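Local coordinates for protein Lon211 (Mycobacterium tuberculosis, PDB 6VBK) that is the N-terminal domain of a Lon protease, an ATP-dependent enzyme that degrades proteins, and probably helps to recognise and bind its substrates, at residues Asp21-Pro26 with Glu188-Val193; Leu32-Ser35 with Glu39-Ala42; Arg65-Pro70 with Ser104-Gly109. All coordinates share one frame; numbering follows the deposited sequence.

Contact 1: Asp21-Pro26 with Glu188-Val193; sequences DGVVLP and EVLETV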
loop_
_atom_site.group_PDB
_atom_site.type_symbol
_atom_site.label_atom_id
_atom_site.label_comp_id
_atom_site.label_asym_id
_atom_site.label_seq_id
_atom_site.Cartn_x
_atom_site.Cartn_y
_atom_site.Cartn_z
ATOM N N ASP B 21 4.869 -27.151 -11.188
ATOM C CA ASP B 21 6.307 -27.513 -11.090
ATOM C C ASP B 21 7.165 -26.354 -11.606
ATOM O O ASP B 21 6.838 -25.794 -12.668
ATOM C CB ASP B 21 6.601 -28.838 -11.798
ATOM C CG ASP B 21 6.495 -30.040 -10.876
ATOM O OD1 ASP B 21 6.603 -29.846 -9.648
ATOM O OD2 ASP B 21 6.306 -31.161 -11.390
ATOM N N GLY B 22 8.238 -26.037 -10.878
ATOM C CA GLY B 22 9.167 -24.959 -11.263
ATOM C C GLY B 22 8.796 -23.646 -10.604
ATOM O O GLY B 22 7.593 -23.386 -10.438
ATOM N N VAL B 23 9.800 -22.817 -10.321
ATOM C CA VAL B 23 9.571 -21.497 -9.669
ATOM C C VAL B 23 10.157 -20.413 -10.573
ATOM O O VAL B 23 11.331 -20.538 -10.960
ATOM C CB VAL B 23 10.213 -21.458 -8.270
ATOM C CG1 VAL B 23 10.255 -20.049 -7.705
ATOM C CG2 VAL B 23 9.517 -22.404 -7.304
ATOM N N VAL B 24 9.365 -19.384 -10.876
ATOM C CA VAL B 24 9.853 -18.261 -11.724
ATOM C C VAL B 24 10.347 -17.151 -10.795
ATOM O O VAL B 24 9.524 -16.581 -10.059
ATOM C CB VAL B 24 8.758 -17.758 -12.682
ATOM C CG1 VAL B 24 9.254 -16.604 -13.535
ATOM C CG2 VAL B 24 8.226 -18.879 -13.557
ATOM N N LEU B 25 11.653 -16.885 -10.815
ATOM C CA LEU B 25 12.235 -15.845 -9.985
ATOM C C LEU B 25 12.373 -14.553 -10.775
ATOM O O LEU B 25 12.354 -14.564 -12.009
ATOM C CB LEU B 25 13.606 -16.291 -9.464
ATOM C CG LEU B 25 13.600 -17.525 -8.560
ATOM C CD1 LEU B 25 15.015 -17.905 -8.154
ATOM C CD2 LEU B 25 12.734 -17.284 -7.334
ATOM N N PRO B 26 12.484 -13.412 -10.093
ATOM C CA PRO B 26 12.710 -12.152 -10.812
ATOM C C PRO B 26 13.969 -12.221 -11.664
ATOM O O PRO B 26 15.009 -12.724 -11.233
ATOM C CB PRO B 26 12.845 -11.123 -9.685
ATOM C CG PRO B 26 12.053 -11.705 -8.562
ATOM C CD PRO B 26 12.254 -13.192 -8.654
ATOM N N GLU B 188 12.194 -21.012 -1.331
ATOM C CA GLU B 188 12.870 -20.260 -0.280
ATOM C C GLU B 188 13.692 -19.114 -0.854
ATOM O O GLU B 188 13.811 -18.059 -0.218
ATOM C CB GLU B 188 13.757 -21.187 0.549
ATOM C CG GLU B 188 14.236 -20.565 1.850
ATOM C CD GLU B 188 15.108 -21.498 2.664
ATOM O OE1 GLU B 188 15.744 -21.021 3.629
ATOM O OE2 GLU B 188 15.160 -22.704 2.343
ATOM N N VAL B 189 14.272 -19.301 -2.043
ATOM C CA VAL B 189 14.909 -18.184 -2.735
ATOM C C VAL B 189 13.874 -17.118 -3.060
ATOM O O VAL B 189 14.116 -15.918 -2.884
ATOM C CB VAL B 189 15.635 -18.676 -4.002
ATOM C CG1 VAL B 189 16.327 -17.517 -4.704
ATOM C CG2 VAL B 189 16.635 -19.763 -3.655
ATOM N N LEU B 190 12.699 -17.539 -3.530
ATOM C CA LEU B 190 11.608 -16.601 -3.758
ATOM C C LEU B 190 11.120 -15.989 -2.450
ATOM O O LEU B 190 10.590 -14.871 -2.445
ATOM C CB LEU B 190 10.465 -17.313 -4.481
ATOM C CG LEU B 190 9.210 -16.514 -4.825
ATOM C CD1 LEU B 190 9.568 -15.302 -5.667
ATOM C CD2 LEU B 190 8.211 -17.401 -5.551
ATOM N N GLU B 191 11.380 -16.692 -1.344
ATOM C CA GLU B 191 10.925 -16.273 0.008
ATOM C C GLU B 191 11.813 -15.187 0.632
ATOM O O GLU B 191 11.240 -14.234 1.177
ATOM C CB GLU B 191 10.891 -17.480 0.947
ATOM C CG GLU B 191 10.752 -17.089 2.408
ATOM C CD GLU B 191 11.247 -18.116 3.414
ATOM O OE1 GLU B 191 11.930 -17.715 4.376
ATOM O OE2 GLU B 191 10.943 -19.309 3.236
ATOM N N THR B 192 13.142 -15.288 0.532
ATOM C CA THR B 192 13.994 -14.298 1.250
ATOM C C THR B 192 14.313 -13.076 0.383
ATOM O O THR B 192 15.102 -13.209 -0.565
ATOM C CB THR B 192 15.245 -14.971 1.829
ATOM O OG1 THR B 192 15.994 -15.568 0.771
ATOM C CG2 THR B 192 14.915 -15.995 2.893
ATOM N N VAL B 193 13.737 -11.924 0.746
ATOM C CA VAL B 193 13.930 -10.633 0.021
ATOM C C VAL B 193 15.382 -10.144 0.131
ATOM O O VAL B 193 15.926 -9.710 -0.897
ATOM C CB VAL B 193 12.928 -9.564 0.503
ATOM C CG1 VAL B 193 11.519 -9.864 0.021
ATOM C CG2 VAL B 193 12.945 -9.393 2.013
#
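Leu-25 lays its forked end over the last turn of helix 183-191, one methyl on each of two successive residues. Its CD2 rests on the root of Leu-190, 3.6 Å from CB and 3.8 Å from CA of that residue, while CD1 meets Val-189 CG1 at 3.7 Å, the two side chains crossing at about a right angle. The Leu-25 side chain leaves the backbone alongside the helix; CG lies anti to the carbonyl carbon (chi1 -63°), and this rotation brings the two methyls to the helix. Leu-190 answers with CG opposite its amide nitrogen (chi1 -180°), a torsion that lets its far branch reach Val-23, with Leu-190 CD2 4.0 Å from Val-23 CG1. Val-23 and Leu-25 thus both lean on Leu-190, and the four touching side chains are buried and wholly apolar. Val-24, between them, turns its side chain away from the helix and packs on Leu-68. Just beyond the contact the helix runs out: Thr-192 N still donates to Glu-188 O at 2.9 Å, although Thr-192 has already left helical geometry. The carbonyls of Val-189 and Leu-190 accept hydrogen bonds from Arg-105, polar contacts beside the apolar patch. The contact joins the loop between strands 9-19 and 29-33 to the helical part of the domain: Leu-190 also touches Pro-70 of strand 65-70 and Val-79 and Thr-81 of strand 79-88, while Val-189 touches Trp-205 of helix 195-207 on the helical side.

Contact 2: Leu32-Ser35 with Glu39-Ala42; sequences LDLS and EVRA
Apolar packing between Leu-34 and Val-40 forms the buried part of this contact. Leu-34 CD2 meets Val-40 CG1 at 3.6 Å, the side chains crossing at about a right angle, and both side chains set out toward the opposite segment. Val-40 holds CG1 trans to the amide nitrogen (chi1 177°), on the side of the helix that faces the leucine. The polar part lies at the more exposed border, where the Arg-41 chain bends at chi3 (-63°) and swings its guanidinium back over Leu-34. There NH2 gives Leu-34 O a weak hydrogen bond, 3.0 Å long but bent to 127° at the hydrogen. Leu-34 CB lies over one face of the same guanidinium, toward its rim, 3.7 Å from NH2, so one residue offers the arginine both a carbonyl and a hydrocarbon surface. Bonds within 32-35 shape the chain as it leaves the strand: Asp-33 OD1 accepts from Ser-35 N at 3.1 Å, an Asx turn, and from Ser-35 OG at 2.7 Å. Both donors come from the same face of the carboxylate plane. The contact closes the short connection from strand 29-33 into helix 38-50. Leu-32 and Leu-34 pair through their backbones with Ala-98 and Pro-96 of strand 96-112, Arg-41 also touches Pro-96, and Val-40 reaches Leu-17 of strand 9-19.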
loop_
_atom_site.group_PDB
_atom_site.type_symbol
_atom_site.label_atom_id
_atom_site.label_comp_id
_atom_site.label_asym_id
_atom_site.label_seq_id
_atom_site.Cartn_x
_atom_site.Cartn_y
_atom_site.Cartn_z
ATOM N N LEU B 32 5.248 -20.762 -21.067
ATOM C CA LEU B 32 4.081 -21.248 -20.342
ATOM C C LEU B 32 3.239 -22.085 -21.289
ATOM O O LEU B 32 2.756 -21.577 -22.305
ATOM C CB LEU B 32 3.260 -20.089 -19.771
ATOM C CG LEU B 32 3.962 -19.202 -18.744
ATOM C CD1 LEU B 32 3.047 -18.073 -18.301
ATOM C CD2 LEU B 32 4.422 -20.026 -17.551
ATOM N N ASP B 33 3.072 -23.363 -20.960
ATOM C CA ASP B 33 2.269 -24.270 -21.772
ATOM C C ASP B 33 0.801 -24.075 -21.411
ATOM O O ASP B 33 0.374 -24.422 -20.305
ATOM C CB ASP B 33 2.715 -25.712 -21.545
ATOM C CG ASP B 33 2.033 -26.693 -22.479
ATOM O OD1 ASP B 33 1.219 -26.260 -23.320
ATOM O OD2 ASP B 33 2.317 -27.904 -22.370
ATOM N N LEU B 34 0.026 -23.518 -22.340
ATOM C CA LEU B 34 -1.387 -23.247 -22.108
ATOM C C LEU B 34 -2.295 -24.378 -22.573
ATOM O O LEU B 34 -3.521 -24.226 -22.526
ATOM C CB LEU B 34 -1.803 -21.947 -22.808
ATOM C CG LEU B 34 -0.918 -20.707 -22.650
ATOM C CD1 LEU B 34 -1.610 -19.482 -23.234
ATOM C CD2 LEU B 34 -0.550 -20.476 -21.197
ATOM N N SER B 35 -1.732 -25.500 -23.014
ATOM C CA SER B 35 -2.529 -26.578 -23.582
ATOM C C SER B 35 -3.264 -27.341 -22.488
ATOM O O SER B 35 -2.647 -27.815 -21.528
ATOM C CB SER B 35 -1.641 -27.531 -24.379
ATOM O OG SER B 35 -0.673 -28.151 -23.550
ATOM N N GLU B 39 -6.688 -23.232 -15.817
ATOM C CA GLU B 39 -6.289 -22.291 -14.774
ATOM C C GLU B 39 -5.274 -21.279 -15.293
ATOM O O GLU B 39 -5.385 -20.080 -15.013
ATOM C CB GLU B 39 -5.721 -23.050 -13.574
ATOM C CG GLU B 39 -6.743 -23.897 -12.833
ATOM C CD GLU B 39 -6.126 -24.689 -11.697
ATOM O OE1 GLU B 39 -4.880 -24.725 -11.605
ATOM O OE2 GLU B 39 -6.885 -25.268 -10.892
ATOM N N VAL B 40 -4.280 -21.742 -16.055
ATOM C CA VAL B 40 -3.237 -20.839 -16.533
ATOM C C VAL B 40 -3.791 -19.885 -17.585
ATOM O O VAL B 40 -3.499 -18.683 -17.566
ATOM C CB VAL B 40 -2.038 -21.643 -17.070
ATOM C CG1 VAL B 40 -0.977 -20.709 -17.630
ATOM C CG2 VAL B 40 -1.452 -22.511 -15.968
ATOM N N ARG B 41 -4.603 -20.399 -18.511
ATOM C CA ARG B 41 -5.162 -19.545 -19.553
ATOM C C ARG B 41 -6.169 -18.551 -18.988
ATOM O O ARG B 41 -6.304 -17.442 -19.516
ATOM C CB ARG B 41 -5.813 -20.398 -20.644
ATOM C CG ARG B 41 -6.121 -19.633 -21.921
ATOM C CD ARG B 41 -6.919 -20.476 -22.905
ATOM N NE ARG B 41 -6.185 -21.655 -23.356
ATOM C CZ ARG B 41 -5.455 -21.703 -24.466
ATOM N NH1 ARG B 41 -5.356 -20.635 -25.245
ATOM N NH2 ARG B 41 -4.824 -22.821 -24.799
ATOM N N ALA B 42 -6.882 -18.924 -17.922
ATOM C CA ALA B 42 -7.828 -17.996 -17.312
ATOM C C ALA B 42 -7.105 -16.855 -16.612
ATOM O O ALA B 42 -7.590 -15.717 -16.602
ATOM C CB ALA B 42 -8.740 -18.735 -16.333
#

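Contact 3: Arg65-Pro70 with Ser104-Gly109; sequences RVLLVP and SRVRIG
Leu-67 is extended at its first torsion (chi1 -171°), and from there it spreads its two methyls over two residues of strand 96-112. CD1 rests against Val-106, 3.8 Å from CB and 4.0 Å from CG2, and CD2 lies 3.8 Å from Ile-108 CG1. Ile-108 has its CG1 branch anti to the carbonyl carbon (chi1 -65°), which sends CD1 on to Val-69. These two side chains meet tip to tip: Ile-108 CD1 is 3.7 Å from Val-69 CG2 and equally far from Val-69 CG1, so the isoleucine methyl sits against the fork of the valine. All four side chains start out toward the opposing strand, and the contact is made of hydrocarbon throughout. The strands are not paired neighbours; their axes pass 8.7 Å apart at 74°, a spacing bridged by side chains as two parts of one curled, mixed sheet face each other across its interior. The curl fits the PUA-like fold to which the Lon N-terminal domain belongs. Strand 65-70 lies between strands 9-19 and 79-88: Leu-67 and Val-69 bond through their backbones to strand 9-19, Val-66 and Leu-68 to strand 79-88. Leu-82 adds to the cover of Val-106, and Leu-14 and Val-16 to that of Leu-67 and Val-69. Arg-105 and Arg-107 turn away from this core, Arg-105 into a salt bridge with Asp-173.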
loop_
_atom_site.group_PDB
_atom_site.type_symbol
_atom_site.label_atom_id
_atom_site.label_comp_id
_atom_site.label_asym_id
_atom_site.label_seq_id
_atom_site.Cartn_x
_atom_site.Cartn_y
_atom_site.Cartn_z
ATOM N N ARG B 65 -0.258 -8.539 -16.791
ATOM C CA ARG B 65 0.511 -8.746 -15.572
ATOM C C ARG B 65 -0.140 -9.849 -14.750
ATOM O O ARG B 65 -1.333 -9.776 -14.438
ATOM C CB ARG B 65 0.605 -7.454 -14.754
ATOM C CG ARG B 65 1.428 -6.362 -15.419
ATOM C CD ARG B 65 1.060 -4.986 -14.885
ATOM N NE ARG B 65 1.195 -4.898 -13.435
ATOM C CZ ARG B 65 2.280 -4.453 -12.810
ATOM N NH1 ARG B 65 3.335 -4.053 -13.508
ATOM N NH2 ARG B 65 2.313 -4.408 -11.486
ATOM N N VAL B 66 0.644 -10.869 -14.401
ATOM C CA VAL B 66 0.162 -11.994 -13.612
ATOM C C VAL B 66 1.068 -12.172 -12.402
ATOM O O VAL B 66 2.176 -11.635 -12.339
ATOM C CB VAL B 66 0.100 -13.302 -14.429
ATOM C CG1 VAL B 66 -0.858 -13.158 -15.600
ATOM C CG2 VAL B 66 1.488 -13.691 -14.915
ATOM N N LEU B 67 0.580 -12.942 -11.434
ATOM C CA LEU B 67 1.347 -13.295 -10.246
ATOM C C LEU B 67 1.682 -14.779 -10.323
ATOM O O LEU B 67 0.808 -15.632 -10.132
ATOM C CB LEU B 67 0.576 -12.965 -8.969
ATOM C CG LEU B 67 1.385 -13.099 -7.678
ATOM C CD1 LEU B 67 2.640 -12.239 -7.736
ATOM C CD2 LEU B 67 0.540 -12.734 -6.470
ATOM N N LEU B 68 2.945 -15.082 -10.612
ATOM C CA LEU B 68 3.410 -16.459 -10.735
ATOM C C LEU B 68 3.685 -17.007 -9.340
ATOM O O LEU B 68 4.673 -16.629 -8.701
ATOM C CB LEU B 68 4.656 -16.512 -11.612
ATOM C CG LEU B 68 4.528 -15.798 -12.959
ATOM C CD1 LEU B 68 5.897 -15.528 -13.549
ATOM C CD2 LEU B 68 3.678 -16.609 -13.927
ATOM N N VAL B 69 2.816 -17.892 -8.867
ATOM C CA VAL B 69 2.863 -18.407 -7.505
ATOM C C VAL B 69 3.127 -19.907 -7.557
ATOM O O VAL B 69 2.361 -20.647 -8.182
ATOM C CB VAL B 69 1.562 -18.120 -6.736
ATOM C CG1 VAL B 69 1.722 -18.500 -5.271
ATOM C CG2 VAL B 69 1.168 -16.661 -6.885
ATOM N N PRO B 70 4.257 -20.477 -6.852
ATOM C CA PRO B 70 4.939 -22.002 -6.562
ATOM C C PRO B 70 3.903 -22.761 -5.727
ATOM O O PRO B 70 3.848 -22.525 -4.538
ATOM C CB PRO B 70 6.238 -21.728 -5.806
ATOM C CG PRO B 70 6.537 -20.302 -6.161
ATOM C CD PRO B 70 5.185 -19.623 -6.103
ATOM N N SER B 104 9.558 -8.852 -10.197
ATOM C CA SER B 104 9.889 -8.552 -8.809
ATOM C C SER B 104 9.116 -9.471 -7.870
ATOM O O SER B 104 8.163 -10.147 -8.267
ATOM C CB SER B 104 9.602 -7.081 -8.484
ATOM O OG SER B 104 8.251 -6.748 -8.763
ATOM N N ARG B 105 9.533 -9.480 -6.606
ATOM C CA ARG B 105 8.856 -10.281 -5.597
ATOM C C ARG B 105 7.648 -9.537 -5.051
ATOM O O ARG B 105 7.689 -8.322 -4.835
ATOM C CB ARG B 105 9.813 -10.642 -4.462
ATOM C CG ARG B 105 10.875 -11.644 -4.862
ATOM C CD ARG B 105 11.849 -11.915 -3.732
ATOM N NE ARG B 105 12.619 -13.130 -3.976
ATOM C CZ ARG B 105 13.701 -13.188 -4.744
ATOM N NH1 ARG B 105 14.149 -12.097 -5.349
ATOM N NH2 ARG B 105 14.335 -14.341 -4.909
ATOM N N VAL B 106 6.562 -10.275 -4.836
ATOM C CA VAL B 106 5.309 -9.713 -4.349
ATOM C C VAL B 106 4.863 -10.527 -3.143
ATOM O O VAL B 106 4.689 -11.748 -3.246
ATOM C CB VAL B 106 4.217 -9.708 -5.433
ATOM C CG1 VAL B 106 2.941 -9.089 -4.894
ATOM C CG2 VAL B 106 4.693 -8.957 -6.668
ATOM N N ARG B 107 4.685 -9.859 -2.004
ATOM C CA ARG B 107 4.210 -10.522 -0.796
ATOM C C ARG B 107 2.701 -10.714 -0.886
ATOM O O ARG B 107 1.945 -9.737 -0.914
ATOM C CB ARG B 107 4.580 -9.711 0.444
ATOM C CG ARG B 107 4.009 -10.270 1.737
ATOM C CD ARG B 107 4.884 -9.920 2.931
ATOM N NE ARG B 107 6.203 -10.540 2.829
ATOM C CZ ARG B 107 6.479 -11.778 3.223
ATOM N NH1 ARG B 107 5.526 -12.536 3.751
ATOM N NH2 ARG B 107 7.706 -12.261 3.091
ATOM N N ILE B 108 2.265 -11.972 -0.925
ATOM C CA ILE B 108 0.853 -12.279 -1.124
ATOM C C ILE B 108 0.087 -11.977 0.155
ATOM O O ILE B 108 0.415 -12.493 1.230
ATOM C CB ILE B 108 0.667 -13.739 -1.553
ATOM C CG1 ILE B 108 1.293 -13.966 -2.929
ATOM C CG2 ILE B 108 -0.809 -14.108 -1.561
ATOM C CD1 ILE B 108 1.124 -15.367 -3.449
ATOM N N GLY B 109 -0.942 -11.141 0.043
ATOM C CA GLY B 109 -1.746 -10.774 1.190
ATOM C C GLY B 109 -3.195 -11.201 1.082
ATOM O O GLY B 109 -3.490 -12.368 0.806
#

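How the contacts relate
Contacts 1 and 3 adjoin, their centres about 10 Å apart, whereas contact 2 lies farther out, about 20 Å from contact 1 and about 17 Å from contact 3 by centres. Along the chain, contact 2 closes before contact 3 opens, and both fall within the long span between the two halves of contact 1. Arg-105 and Pro-70 bring the sheet of contact 3 up to the helix of contact 1. Contact 2 reaches the same sheet through strand 29-33, which pairs with strand 96-112. Contact 3 fills the inside of the curled sheet, contact 2 attaches helix 38-50 to it, and contact 1 attaches the C-terminal helices, in a domain that probably takes part in substrate binding.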